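Long-range contacts in UTP-glucose-1-phosphate uridylyltransferase 2 (Trypanosoma brucei, PDB 3GUE), which probably catalyses the transfer of a uridylyl group from UTP to glucose 1-phosphate, releasing UDP-glucose and diphosphate: residues L73-V79 with L227-D233; M90-K96 with V375-L381; E245-T250 with V365-R371. All coordinates share one frame; numbering follows the deposited sequence. Where two conformers were deposited one is given.

Contact 1: residues L73-V79 with L227-D233; sequences LLRQAVV and LDVRLLD
Leu74 and Leu227 meet through their methyls; most of the seam between 73-79 and 227-233 is likewise apolar, and no hydrogen bond crosses it. Leu74 CG stands anti to the backbone N (chi1 178°), a setting that sends CD1 into a fork, 3.8 Å from Leu227 CD2 and 3.9 Å from Val229 CG2. The other branch of Leu227 serves the strand, its CD1 lying 3.6 Å from Val79 CG2. Leu232 touches both helix end and strand start: its CD2 lies against Leu73 CB and Ala77 CB, 4.1 Å from the latter, and also rests on the carbonyl oxygen of Leu73. One contact is mixed, Leu73 CD1 lying 3.6 Å from Asp233 OD1, which accepts weakly from Asn70 N.

Within 227-233, Asp228 is the N-cap of the helix, its OD1 accepting weakly from the backbone N of Arg230 and of Leu231. A type I turn from Leu74 to Ala77 leads into the strand.

Strand 77-83 is an interior strand of the mixed sheet, between 128-132 and 214-219, and helix 229-237 packs beside its beginning. Phe118 and Arg122 of helix 107-122 touch Leu74, Tyr214 touches Leu73 and Leu232, and Trp307 touches Leu227 and Leu232.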
# COMPACT_ATOMS: atom_id res chain seq x y z
N LEU A 73 -5.52 -25.76 -7.95
CA LEU A 73 -5.28 -24.63 -7.03
C LEU A 73 -5.75 -23.27 -7.51
O LEU A 73 -6.29 -22.49 -6.71
CB LEU A 73 -3.79 -24.55 -6.61
CG LEU A 73 -3.35 -25.68 -5.68
CD1 LEU A 73 -1.84 -25.73 -5.61
CD2 LEU A 73 -4.01 -25.62 -4.24
N LEU A 74 -5.55 -22.95 -8.78
CA LEU A 74 -6.07 -21.70 -9.34
C LEU A 74 -7.59 -21.63 -9.21
O LEU A 74 -8.18 -20.58 -8.91
CB LEU A 74 -5.66 -21.56 -10.81
CG LEU A 74 -6.18 -20.31 -11.51
CD1 LEU A 74 -5.66 -19.00 -10.91
CD2 LEU A 74 -5.90 -20.38 -13.01
N ARG A 75 -8.23 -22.78 -9.42
CA ARG A 75 -9.66 -22.88 -9.21
C ARG A 75 -10.05 -22.57 -7.77
O ARG A 75 -11.20 -22.22 -7.50
CB ARG A 75 -10.15 -24.28 -9.64
CG ARG A 75 -10.16 -24.50 -11.15
CD ARG A 75 -11.08 -25.66 -11.50
NE ARG A 75 -10.58 -26.93 -10.96
CZ ARG A 75 -9.69 -27.72 -11.56
NH1 ARG A 75 -9.19 -27.43 -12.76
NH2 ARG A 75 -9.28 -28.82 -10.94
N GLN A 76 -9.10 -22.67 -6.84
CA GLN A 76 -9.36 -22.30 -5.43
C GLN A 76 -8.99 -20.85 -5.06
O GLN A 76 -9.18 -20.42 -3.90
CB GLN A 76 -8.60 -23.27 -4.51
CG GLN A 76 -9.25 -24.65 -4.45
CD GLN A 76 -8.41 -25.73 -3.80
OE1 GLN A 76 -8.68 -26.93 -3.97
NE2 GLN A 76 -7.39 -25.35 -3.06
N ALA A 77 -8.48 -20.10 -6.03
CA ALA A 77 -7.89 -18.80 -5.79
C ALA A 77 -8.86 -17.61 -6.03
O ALA A 77 -9.79 -17.71 -6.82
CB ALA A 77 -6.61 -18.66 -6.57
N VAL A 78 -8.64 -16.52 -5.31
CA VAL A 78 -9.53 -15.35 -5.29
C VAL A 78 -8.59 -14.14 -5.22
O VAL A 78 -7.54 -14.20 -4.60
CB VAL A 78 -10.48 -15.36 -4.05
CG1 VAL A 78 -11.13 -14.01 -3.81
CG2 VAL A 78 -11.60 -16.44 -4.18
N VAL A 79 -8.95 -13.06 -5.88
CA VAL A 79 -8.11 -11.86 -5.89
C VAL A 79 -8.80 -10.76 -5.11
O VAL A 79 -10.01 -10.56 -5.22
CB VAL A 79 -7.75 -11.40 -7.33
CG1 VAL A 79 -6.90 -10.10 -7.31
CG2 VAL A 79 -6.98 -12.50 -8.05
N LEU A 227 -0.92 -12.66 -9.98
CA LEU A 227 -1.22 -13.99 -9.48
C LEU A 227 -0.28 -15.00 -10.18
O LEU A 227 -0.40 -15.26 -11.38
CB LEU A 227 -2.69 -14.31 -9.73
CG LEU A 227 -3.22 -15.43 -8.83
CD1 LEU A 227 -4.70 -15.23 -8.47
CD2 LEU A 227 -2.97 -16.79 -9.42
N ASP A 228 0.69 -15.54 -9.44
CA ASP A 228 1.65 -16.53 -9.99
C ASP A 228 1.18 -17.90 -9.55
O ASP A 228 1.29 -18.24 -8.37
CB ASP A 228 3.06 -16.27 -9.44
CG ASP A 228 4.13 -17.17 -10.08
OD1 ASP A 228 3.86 -18.28 -10.61
OD2 ASP A 228 5.30 -16.75 -10.03
N VAL A 229 0.61 -18.67 -10.47
CA VAL A 229 0.17 -20.02 -10.09
C VAL A 229 1.35 -20.92 -9.59
O VAL A 229 1.15 -21.75 -8.71
CB VAL A 229 -0.70 -20.70 -11.19
CG1 VAL A 229 -1.25 -22.05 -10.69
CG2 VAL A 229 -1.85 -19.78 -11.60
N ARG A 230 2.57 -20.70 -10.09
CA ARG A 230 3.76 -21.48 -9.63
C ARG A 230 4.19 -21.15 -8.17
O ARG A 230 4.76 -21.99 -7.48
CB ARG A 230 4.94 -21.37 -10.62
CG ARG A 230 4.60 -21.80 -12.07
CD ARG A 230 5.85 -21.98 -12.97
NE ARG A 230 6.37 -20.70 -13.46
CZ ARG A 230 6.39 -20.32 -14.75
NH1 ARG A 230 5.94 -21.12 -15.72
NH2 ARG A 230 6.87 -19.11 -15.06
N LEU A 231 3.88 -19.94 -7.72
CA LEU A 231 4.10 -19.53 -6.34
C LEU A 231 2.96 -20.03 -5.48
O LEU A 231 3.14 -20.46 -4.33
CB LEU A 231 4.19 -18.03 -6.23
CG LEU A 231 4.61 -17.46 -4.87
CD1 LEU A 231 5.91 -18.09 -4.29
CD2 LEU A 231 4.75 -15.95 -5.01
N LEU A 232 1.77 -19.94 -6.02
CA LEU A 232 0.66 -20.61 -5.39
C LEU A 232 0.97 -22.08 -5.14
O LEU A 232 0.75 -22.58 -4.03
CB LEU A 232 -0.62 -20.45 -6.21
CG LEU A 232 -1.86 -21.14 -5.65
CD1 LEU A 232 -2.01 -20.82 -4.12
CD2 LEU A 232 -3.05 -20.67 -6.44
N ASP A 233 1.49 -22.76 -6.16
CA ASP A 233 1.84 -24.19 -6.10
C ASP A 233 2.80 -24.44 -4.94
O ASP A 233 2.60 -25.34 -4.15
CB ASP A 233 2.51 -24.65 -7.41
CG ASP A 233 1.55 -24.86 -8.57
OD1 ASP A 233 0.32 -24.87 -8.38
OD2 ASP A 233 2.04 -25.05 -9.70

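Contact 2: residues M90-K96 with V375-L381; sequences MGLNGPK and VKTCSDL. With UPG (uridine-5'-diphosphate-glucose), chain C; SO4 (sulfate ion), chain F.
Met90 and Lys96 reach the 375-381 segment because each chain bends at its third torsion. In Met90 the first two torsions lay SD against the backbone, 3.5 Å from Lys376 O; the third (chi3 67°) then turns CE, tucking it between the Thr377 carbonyl and the side chains of Cys378 and Leu381, 4.0 Å from Cys378 SG and 4.0 Å from Leu381 CD2, with Val375 CG1 a little farther off. In Lys96 the first two torsions are extended and the turn at chi3 (-74°) brings NZ to Val375 O.

That bond, 3.1 Å from Lys96 NZ to Val375 O, meets the oxygen well off the carbonyl direction, the C=O...N angle being 136°. A water extends the link, accepting from Lys96 NZ and donating to Lys376 O, and thus the ammonium ties two successive carbonyls of the same chain.

The glycine-rich loop that follows strand 77-83 and ends in Pro95-Lys96 is the nucleotide-binding loop of this GT-A-like uridylyltransferase family, and Lys96 is predicted to bind UTP. Its NZ lies 4.2 Å from the phosphate oxygen O1A of the bound UDP-glucose. Lys376, whose CB points away from the loop, curls the other way into the ligand: NZ donates to O1A at 2.8 Å, and also to the bridging O3A and the sugar hydroxyl O6'. Asp221 forms a salt bridge with the same NZ, and so helps to position the ammonium beside the diphosphate.

Behind Lys376 the backbone is held by a capping box. Thr377 OG1 accepts from Asp380 N at 3.2 Å, and Asp380 OD2 answers by accepting from the backbone N of both Thr377 and Lys376, on its anti side. Helix 420-427 packs on Cys378 and Leu381 through Phe423.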
# COMPACT_ATOMS: atom_id res chain seq x y z
N MET A 90 -0.39 12.15 -0.22
CA MET A 90 -0.37 12.89 -1.50
C MET A 90 -1.44 13.98 -1.61
O MET A 90 -1.64 14.54 -2.68
CB MET A 90 -0.45 11.93 -2.68
CG MET A 90 0.81 11.11 -2.85
SD MET A 90 0.51 9.68 -3.86
CE MET A 90 0.17 10.44 -5.45
N GLY A 91 -2.11 14.29 -0.51
CA GLY A 91 -3.08 15.39 -0.46
C GLY A 91 -4.42 15.09 -1.11
O GLY A 91 -5.09 15.99 -1.64
N LEU A 92 -4.83 13.82 -1.04
CA LEU A 92 -6.11 13.37 -1.60
C LEU A 92 -7.15 13.19 -0.50
O LEU A 92 -6.81 12.93 0.66
CB LEU A 92 -5.92 12.04 -2.33
CG LEU A 92 -4.83 11.93 -3.39
CD1 LEU A 92 -4.86 10.56 -4.02
CD2 LEU A 92 -4.94 13.01 -4.43
N ASN A 93 -8.41 13.33 -0.85
CA ASN A 93 -9.44 12.95 0.13
C ASN A 93 -10.34 11.82 -0.36
O ASN A 93 -11.57 11.90 -0.34
CB ASN A 93 -10.24 14.17 0.62
CG ASN A 93 -10.99 13.88 1.92
OD1 ASN A 93 -10.48 13.18 2.81
ND2 ASN A 93 -12.22 14.40 2.03
N GLY A 94 -9.69 10.76 -0.82
CA GLY A 94 -10.40 9.70 -1.52
C GLY A 94 -9.44 8.78 -2.24
O GLY A 94 -8.25 8.81 -1.96
N PRO A 95 -9.97 7.95 -3.15
CA PRO A 95 -9.21 6.85 -3.73
C PRO A 95 -8.09 7.26 -4.69
O PRO A 95 -8.35 7.80 -5.77
CB PRO A 95 -10.28 5.99 -4.43
CG PRO A 95 -11.41 6.94 -4.73
CD PRO A 95 -11.35 8.02 -3.69
N LYS A 96 -6.84 6.96 -4.30
CA LYS A 96 -5.67 7.14 -5.18
C LYS A 96 -5.77 6.30 -6.46
O LYS A 96 -5.17 6.65 -7.44
CB LYS A 96 -4.38 6.79 -4.42
CG LYS A 96 -3.09 7.02 -5.20
CD LYS A 96 -1.94 6.34 -4.48
CE LYS A 96 -1.56 7.12 -3.22
NZ LYS A 96 -0.80 6.29 -2.23
N VAL A 375 3.22 3.18 -5.73
CA VAL A 375 3.00 4.64 -5.70
C VAL A 375 2.46 5.03 -4.33
O VAL A 375 1.25 4.89 -4.07
CB VAL A 375 2.01 5.10 -6.82
CG1 VAL A 375 1.71 6.64 -6.70
CG2 VAL A 375 2.60 4.75 -8.24
N LYS A 376 3.39 5.47 -3.46
CA LYS A 376 3.08 5.98 -2.12
C LYS A 376 3.11 7.50 -2.13
O LYS A 376 2.41 8.16 -1.35
CB LYS A 376 4.15 5.51 -1.11
CG LYS A 376 4.54 4.07 -1.16
CD LYS A 376 3.45 3.21 -0.58
CE LYS A 376 2.65 2.53 -1.67
NZ LYS A 376 1.86 1.43 -1.06
N THR A 377 3.90 8.05 -3.06
CA THR A 377 4.13 9.49 -3.14
C THR A 377 4.00 10.03 -4.57
O THR A 377 3.88 9.26 -5.54
CB THR A 377 5.56 9.86 -2.65
OG1 THR A 377 6.51 9.32 -3.56
CG2 THR A 377 5.82 9.37 -1.23
N CYS A 378 4.03 11.35 -4.68
CA CYS A 378 3.97 12.03 -5.97
C CYS A 378 5.27 11.79 -6.76
O CYS A 378 5.22 11.73 -7.98
CB CYS A 378 3.69 13.53 -5.80
SG CYS A 378 1.99 14.00 -5.38
N SER A 379 6.40 11.63 -6.05
CA SER A 379 7.67 11.16 -6.65
C SER A 379 7.59 9.80 -7.34
O SER A 379 8.14 9.64 -8.43
CB SER A 379 8.89 11.22 -5.70
OG SER A 379 8.62 10.76 -4.38
N ASP A 380 6.88 8.87 -6.71
CA ASP A 380 6.58 7.56 -7.27
C ASP A 380 5.68 7.67 -8.48
O ASP A 380 5.88 6.96 -9.50
CB ASP A 380 5.86 6.68 -6.24
CG ASP A 380 6.74 6.22 -5.08
OD1 ASP A 380 7.96 6.05 -5.22
OD2 ASP A 380 6.19 6.00 -3.97
N LEU A 381 4.69 8.56 -8.35
CA LEU A 381 3.69 8.83 -9.40
C LEU A 381 4.33 9.38 -10.66
O LEU A 381 3.94 9.00 -11.76
CB LEU A 381 2.63 9.81 -8.92
CG LEU A 381 1.52 10.12 -9.93
CD1 LEU A 381 0.76 8.82 -10.26
CD2 LEU A 381 0.60 11.21 -9.33
N1 UPG C . -5.48 0.76 2.40
C2 UPG C . -6.72 0.18 2.73
N3 UPG C . -7.22 0.42 4.00
C4 UPG C . -6.56 1.18 4.93
C5 UPG C . -5.31 1.74 4.62
C6 UPG C . -4.76 1.53 3.36
O2 UPG C . -7.41 -0.50 1.95
O4 UPG C . -7.10 1.34 6.03
C1C UPG C . -4.89 0.52 1.04
C2C UPG C . -4.34 1.70 0.22
O2C UPG C . -5.40 2.39 -0.46
C3C UPG C . -3.46 0.94 -0.77
C4C UPG C . -2.87 -0.16 0.10
O4C UPG C . -3.75 -0.32 1.25
O3C UPG C . -4.29 0.32 -1.75
C5C UPG C . -1.46 0.24 0.65
O5C UPG C . -1.48 1.30 1.57
PA UPG C . -0.35 2.45 1.54
O1A UPG C . -0.25 2.85 0.11
O2A UPG C . -0.59 3.47 2.56
O3A UPG C . 1.01 1.59 1.90
PB UPG C . 1.63 1.30 3.37
O1B UPG C . 0.57 0.73 4.22
O2B UPG C . 2.42 2.47 3.86
O3B UPG C . 2.74 0.21 2.95
C1' UPG C . 2.29 -1.09 2.42
C2' UPG C . 2.81 -2.19 3.32
C3' UPG C . 4.33 -2.07 3.38
C4' UPG C . 4.90 -2.23 1.97
C5' UPG C . 4.28 -1.18 1.01
C6' UPG C . 4.58 -1.53 -0.42
O2' UPG C . 2.27 -2.08 4.65
O3' UPG C . 4.84 -3.02 4.30
O4' UPG C . 6.31 -2.10 1.98
O5' UPG C . 2.83 -1.15 1.08
O6' UPG C . 4.34 -0.38 -1.24
S SO4 F . -9.16 12.10 -4.71
O1 SO4 F . -9.13 13.47 -4.18
O2 SO4 F . -8.53 12.03 -6.04
O3 SO4 F . -8.39 11.20 -3.86
O4 SO4 F . -10.54 11.62 -4.79
O HOH W 1 -0.23 8.07 -0.07

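Contact 3: residues E245-T250 with V365-R371; sequences EVCRRT and VVVPRER
Glu245 crosses Val367 at about a right angle, and its side chain can be traced atom by atom. CB rests on both methyls of Val367, 3.8 Å from CG1; CG keeps to CG1 alone, and CD lies 3.8 Å from Val367 CG1. At the fork, OE1 touches Val367 CG2 and Arg371 CD and accepts from Asn305 ND2 in the neighbouring strand, while OE2 takes Arg371 NH1 in a 3.2 Å salt bridge. The guanidinium offers its edge, yet the donor stands 46° out of the carboxylate plane. Asp228 is paired with Arg371 NH2, at a separation too short to be taken literally.

Farther along, Thr250 OG1 lies over one face of the Arg369 guanidinium, 3.6 Å from NH2; that NH2 pairs with Asp253, and the hydroxyl is bonded to Ser252.

The backbones join by a straight bond from Val246 N to Val365 O (3.0 Å) and a shorter one from Val367 N to Val246 O (2.7 Å). A water bridges Val367 O and Arg248 N as the chains part. Bonding of Val246 to both residues flanking Val366 is the hallmark of parallel pairing, here between strands 242-248 and 362-366, one of the two outermost in the mixed sheet expected of a GT-A-type fold.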
# COMPACT_ATOMS: atom_id res chain seq x y z
N GLU A 245 5.50 -11.72 -0.58
CA GLU A 245 6.50 -11.43 -1.60
C GLU A 245 7.29 -10.20 -1.14
O GLU A 245 6.69 -9.24 -0.68
CB GLU A 245 5.85 -11.16 -2.99
CG GLU A 245 4.91 -12.23 -3.53
CD GLU A 245 4.60 -11.98 -5.01
OE1 GLU A 245 4.87 -10.85 -5.48
OE2 GLU A 245 4.13 -12.92 -5.70
N VAL A 246 8.62 -10.28 -1.17
CA VAL A 246 9.52 -9.14 -0.92
C VAL A 246 10.43 -8.88 -2.12
O VAL A 246 10.67 -9.78 -2.93
CB VAL A 246 10.40 -9.34 0.34
CG1 VAL A 246 9.56 -9.47 1.61
CG2 VAL A 246 11.36 -10.55 0.18
N CYS A 247 10.96 -7.65 -2.22
CA CYS A 247 11.98 -7.33 -3.20
C CYS A 247 13.29 -6.94 -2.50
O CYS A 247 13.28 -6.41 -1.37
CB CYS A 247 11.50 -6.18 -4.11
SG CYS A 247 10.10 -6.56 -5.24
N ARG A 248 14.40 -7.20 -3.17
CA ARG A 248 15.66 -6.54 -2.85
C ARG A 248 15.37 -5.03 -2.86
O ARG A 248 15.01 -4.44 -3.89
CB ARG A 248 16.77 -6.96 -3.84
CG ARG A 248 18.05 -6.10 -3.83
CD ARG A 248 18.89 -6.35 -2.60
NE ARG A 248 20.15 -5.60 -2.61
CZ ARG A 248 21.07 -5.66 -1.64
NH1 ARG A 248 20.88 -6.44 -0.59
NH2 ARG A 248 22.19 -4.93 -1.72
N ARG A 249 15.46 -4.44 -1.68
CA ARG A 249 15.24 -3.02 -1.50
C ARG A 249 16.17 -2.18 -2.39
O ARG A 249 17.34 -2.52 -2.55
CB ARG A 249 15.43 -2.65 -0.04
CG ARG A 249 14.68 -1.38 0.37
CD ARG A 249 14.87 -1.19 1.85
NE ARG A 249 14.22 0.01 2.38
CZ ARG A 249 14.37 0.44 3.63
NH1 ARG A 249 15.14 -0.25 4.47
NH2 ARG A 249 13.74 1.52 4.03
N THR A 250 15.62 -1.10 -2.94
CA THR A 250 16.35 -0.12 -3.75
C THR A 250 16.34 1.24 -3.04
O THR A 250 15.65 1.42 -2.02
CB THR A 250 15.71 0.07 -5.16
OG1 THR A 250 14.37 0.57 -5.02
CG2 THR A 250 15.69 -1.25 -5.94
N VAL A 365 9.42 -14.66 0.43
CA VAL A 365 10.25 -15.04 -0.73
C VAL A 365 10.65 -13.82 -1.54
O VAL A 365 9.81 -12.93 -1.77
CB VAL A 365 9.47 -16.01 -1.66
CG1 VAL A 365 10.36 -16.56 -2.83
CG2 VAL A 365 8.84 -17.13 -0.87
N VAL A 366 11.90 -13.76 -2.01
CA VAL A 366 12.30 -12.62 -2.85
C VAL A 366 11.82 -12.76 -4.30
O VAL A 366 12.11 -13.76 -4.96
CB VAL A 366 13.84 -12.33 -2.82
CG1 VAL A 366 14.10 -10.97 -3.48
CG2 VAL A 366 14.37 -12.33 -1.41
N VAL A 367 11.08 -11.76 -4.78
CA VAL A 367 10.51 -11.82 -6.13
C VAL A 367 11.18 -10.74 -6.98
O VAL A 367 11.78 -9.78 -6.43
CB VAL A 367 8.93 -11.74 -6.14
CG1 VAL A 367 8.31 -12.85 -5.28
CG2 VAL A 367 8.38 -10.32 -5.74
N PRO A 368 11.18 -10.92 -8.32
CA PRO A 368 11.74 -9.88 -9.17
C PRO A 368 11.01 -8.52 -9.01
O PRO A 368 9.81 -8.47 -8.76
CB PRO A 368 11.56 -10.44 -10.58
CG PRO A 368 11.35 -11.91 -10.40
CD PRO A 368 10.65 -12.06 -9.10
N ARG A 369 11.76 -7.43 -9.16
CA ARG A 369 11.17 -6.10 -9.11
C ARG A 369 10.00 -5.91 -10.06
O ARG A 369 9.21 -5.03 -9.84
CB ARG A 369 12.24 -5.02 -9.38
CG ARG A 369 11.77 -3.61 -9.06
CD ARG A 369 12.35 -3.12 -7.75
NE ARG A 369 11.71 -1.90 -7.26
CZ ARG A 369 11.56 -1.61 -5.97
NH1 ARG A 369 11.96 -2.47 -5.04
NH2 ARG A 369 10.95 -0.49 -5.59
N GLU A 370 9.84 -6.73 -11.11
CA GLU A 370 8.75 -6.43 -12.04
C GLU A 370 7.35 -6.71 -11.45
O GLU A 370 6.34 -6.36 -12.04
CB GLU A 370 8.99 -7.03 -13.45
CG GLU A 370 10.40 -6.72 -14.04
CD GLU A 370 10.62 -5.25 -14.45
OE1 GLU A 370 9.96 -4.82 -15.42
OE2 GLU A 370 11.47 -4.55 -13.83
N ARG A 371 7.32 -7.27 -10.24
CA ARG A 371 6.05 -7.45 -9.52
C ARG A 371 5.66 -6.33 -8.55
O ARG A 371 4.70 -6.47 -7.79
CB ARG A 371 6.05 -8.78 -8.76
CG ARG A 371 6.21 -9.97 -9.67
CD ARG A 371 5.91 -11.25 -8.97
NE ARG A 371 6.16 -12.36 -9.87
CZ ARG A 371 6.03 -13.65 -9.55
NH1 ARG A 371 5.66 -14.01 -8.33
NH2 ARG A 371 6.32 -14.57 -10.45
O HOH W 2 13.84 -8.39 -5.84

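In the fold
All three contacts are largely buried, but contact 3 alone counts exposed residues, Arg248 and Pro368, among those that touch. Contact 1 has no backbone bonds across it and is mostly apolar, joining helix 229-237 to the turn and start of an interior strand. Contact 3 belongs to the same mixed sheet at its far edge, where backbone bonds and ion pairs take over. The two touch where Leu231 packs against Glu245, and helix 229-237 leads directly into strand 242-248. Contact 2, nearest the centre of the chain, differs in kind, since it joins loop to helix start and faces bound UDP-glucose. It lies about 16 Å from contact 1 between nearest atoms, though 375-381 follows 365-371 closely in sequence.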